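Local atomic coordinates of acyl-CoA hydrolase (Bacillus halodurans, PDB entry 1VPM), a protein that binds coenzyme A and probably hydrolyses long-chain fatty acyl-CoA thioesters, as a hotdog-fold member of the acyl coenzyme A hydrolase family. Residues L86-F91 against V104-N109. Residues are numbered along the deposited sequence; the frame is centred on the assembly and turned at random.
Sequences LELEGF and VRVHSN
Leu88 and Val106 face each other as a non-hydrogen-bonded pair of two antiparallel strands, their side chains side by side and pointing the same way, with Leu88 CD2 3.7 Å from Val106 CG2. Leu86 CD2 lies against the other branch of the same valine, 4.0 Å from Val106 CG1. This is the tight face: helix 43-62 closes over it, with Tyr49 and Ile53 on Leu88 and Ile50 on Val106, and Gly90 brings no side chain of its own opposite Val104. Between the faces, Glu87 pairs with His107 and Glu89 with Arg105 through two backbone bonds each; Glu87 N to His107 O, 2.8 Å, is almost straight at 177°.

The other face is polar, and water reaches it. Here Arg105 and Glu89 run alongside each other. Arg105 NE gives a salt bridge of 2.9 Å to Glu89 OE1; the oxygen lies in the guanidinium plane, but the donor sits above the carboxylate plane, and NH2 adds a weak bond to the same oxygen. A water links Arg105 NH2 to Glu89 OE2, which also meets Arg23, while NH1 pairs with Glu147. With CG wedged between the backbone N and the carbonyl carbon (chi1 45°), the extended Arg105 chain carries NH2 to 3.8 Å from Phe91 CE1. A methionine in its place would probably leave Glu89 OE1 without its charged mate and Glu147 without this bridge. Further along, Asn109 ND2 gives a 2.6 Å hydrogen bond to Glu87 OE2, on its syn side but tilted out of the carboxylate plane, and Arg116 takes OE1. A second water ties His107 ND1 to Glu87 O.

The two segments belong to the hairpin of strands 85-95 and 99-109, inside the antiparallel sheet that wraps helix 43-62: the hotdog fold of acyl-CoA thioesterases.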
loop_
_atom_site.group_PDB
_atom_site.type_symbol
_atom_site.label_atom_id
_atom_site.label_comp_id
_atom_site.label_asym_id
_atom_site.label_seq_id
_atom_site.Cartn_x
_atom_site.Cartn_y
_atom_site.Cartn_z
ATOM N N LEU A 86 -16.058 -5.938 5.845
ATOM C CA LEU A 86 -16.832 -6.036 4.641
ATOM C C LEU A 86 -16.764 -7.439 4.119
ATOM O O LEU A 86 -15.683 -7.985 3.981
ATOM C CB LEU A 86 -16.289 -5.125 3.560
ATOM C CG LEU A 86 -16.538 -3.641 3.516
ATOM C CD1 LEU A 86 -15.878 -3.111 2.205
ATOM C CD2 LEU A 86 -18.030 -3.341 3.468
ATOM N N GLU A 87 -17.920 -7.985 3.767
ATOM C CA GLU A 87 -18.075 -9.333 3.249
ATOM C C GLU A 87 -18.589 -9.211 1.792
ATOM O O GLU A 87 -19.619 -8.639 1.590
ATOM C CB GLU A 87 -19.118 -10.073 4.062
ATOM C CG GLU A 87 -18.877 -10.021 5.587
ATOM C CD GLU A 87 -20.052 -10.631 6.421
ATOM O OE1 GLU A 87 -21.190 -10.814 5.863
ATOM O OE2 GLU A 87 -19.798 -10.916 7.626
ATOM N N LEU A 88 -17.889 -9.840 0.879
ATOM C CA LEU A 88 -18.260 -9.820 -0.508
ATOM C C LEU A 88 -18.461 -11.246 -1.021
ATOM O O LEU A 88 -17.692 -12.162 -0.610
ATOM C CB LEU A 88 -17.170 -9.132 -1.343
ATOM C CG LEU A 88 -16.850 -7.638 -1.060
ATOM C CD1 LEU A 88 -15.589 -7.555 -0.191
ATOM C CD2 LEU A 88 -16.646 -6.910 -2.344
ATOM N N GLU A 89 -19.425 -11.379 -1.937
ATOM C CA GLU A 89 -19.667 -12.660 -2.600
ATOM C C GLU A 89 -19.990 -12.419 -4.051
ATOM O O GLU A 89 -20.815 -11.578 -4.343
ATOM C CB GLU A 89 -20.828 -13.400 -1.924
ATOM C CG GLU A 89 -21.115 -14.769 -2.535
ATOM C CD GLU A 89 -22.344 -15.446 -1.964
ATOM O OE1 GLU A 89 -23.110 -14.858 -1.174
ATOM O OE2 GLU A 89 -22.543 -16.617 -2.295
ATOM N N GLY A 90 -19.355 -13.165 -4.921
ATOM C CA GLY A 90 -19.534 -13.030 -6.340
ATOM C C GLY A 90 -19.795 -14.389 -6.982
ATOM O O GLY A 90 -19.283 -15.416 -6.487
ATOM N N PHE A 91 -20.581 -14.374 -8.033
ATOM C CA PHE A 91 -20.706 -15.531 -8.922
ATOM C C PHE A 91 -21.165 -15.152 -10.302
ATOM O O PHE A 91 -21.813 -14.128 -10.506
ATOM C CB PHE A 91 -21.613 -16.597 -8.305
ATOM C CG PHE A 91 -22.910 -16.093 -7.791
ATOM C CD1 PHE A 91 -23.042 -15.675 -6.471
ATOM C CD2 PHE A 91 -24.033 -16.129 -8.588
ATOM C CE1 PHE A 91 -24.268 -15.275 -5.987
ATOM C CE2 PHE A 91 -25.259 -15.734 -8.099
ATOM C CZ PHE A 91 -25.370 -15.326 -6.787
ATOM N N VAL A 104 -22.291 -9.425 -7.751
ATOM C CA VAL A 104 -21.595 -9.251 -6.505
ATOM C C VAL A 104 -22.531 -8.630 -5.471
ATOM O O VAL A 104 -23.127 -7.630 -5.722
ATOM C CB VAL A 104 -20.327 -8.388 -6.671
ATOM C CG1 VAL A 104 -19.602 -8.238 -5.355
ATOM C CG2 VAL A 104 -19.351 -9.006 -7.679
ATOM N N ARG A 105 -22.514 -9.191 -4.253
ATOM C CA ARG A 105 -23.207 -8.608 -3.088
ATOM C C ARG A 105 -22.179 -8.281 -2.028
ATOM O O ARG A 105 -21.217 -9.048 -1.770
ATOM C CB ARG A 105 -24.307 -9.497 -2.548
ATOM C CG ARG A 105 -24.027 -10.970 -2.391
ATOM C CD ARG A 105 -25.220 -11.647 -1.657
ATOM N NE ARG A 105 -25.240 -13.084 -1.905
ATOM C CZ ARG A 105 -26.247 -13.718 -2.514
ATOM N NH1 ARG A 105 -27.303 -13.072 -2.991
ATOM N NH2 ARG A 105 -26.170 -15.022 -2.695
ATOM N N VAL A 106 -22.397 -7.147 -1.379
ATOM C CA VAL A 106 -21.503 -6.655 -0.330
ATOM C C VAL A 106 -22.340 -6.363 0.940
ATOM O O VAL A 106 -23.381 -5.704 0.894
ATOM C CB VAL A 106 -20.785 -5.369 -0.773
ATOM C CG1 VAL A 106 -19.858 -4.907 0.327
ATOM C CG2 VAL A 106 -20.066 -5.537 -2.120
ATOM N N HIS A 107 -21.883 -6.891 2.073
ATOM C CA HIS A 107 -22.474 -6.630 3.410
ATOM C C HIS A 107 -21.387 -6.087 4.312
ATOM O O HIS A 107 -20.195 -6.360 4.100
ATOM C CB HIS A 107 -23.000 -7.914 4.077
ATOM C CG HIS A 107 -24.247 -8.442 3.446
ATOM N ND1 HIS A 107 -24.235 -9.156 2.264
ATOM C CD2 HIS A 107 -25.537 -8.352 3.836
ATOM C CE1 HIS A 107 -25.484 -9.483 1.958
ATOM N NE2 HIS A 107 -26.293 -9.014 2.900
ATOM N N SER A 108 -21.805 -5.284 5.285
ATOM C CA SER A 108 -20.927 -4.917 6.402
ATOM C C SER A 108 -21.268 -5.784 7.587
ATOM O O SER A 108 -22.437 -6.096 7.815
ATOM C CB SER A 108 -21.072 -3.447 6.780
ATOM O OG SER A 108 -22.439 -3.156 7.048
ATOM N N ASN A 109 -20.257 -6.163 8.327
ATOM C CA ASN A 109 -20.418 -6.827 9.587
ATOM C C ASN A 109 -19.920 -5.893 10.697
ATOM O O ASN A 109 -18.752 -5.563 10.764
ATOM C CB ASN A 109 -19.669 -8.137 9.584
ATOM C CG ASN A 109 -20.243 -9.105 10.551
ATOM O OD1 ASN A 109 -20.690 -8.723 11.647
ATOM N ND2 ASN A 109 -20.270 -10.374 10.161
HETATM O O HOH W 1 -22.084 -10.354 0.822
HETATM O O HOH W 2 -24.873 -17.796 -1.909
#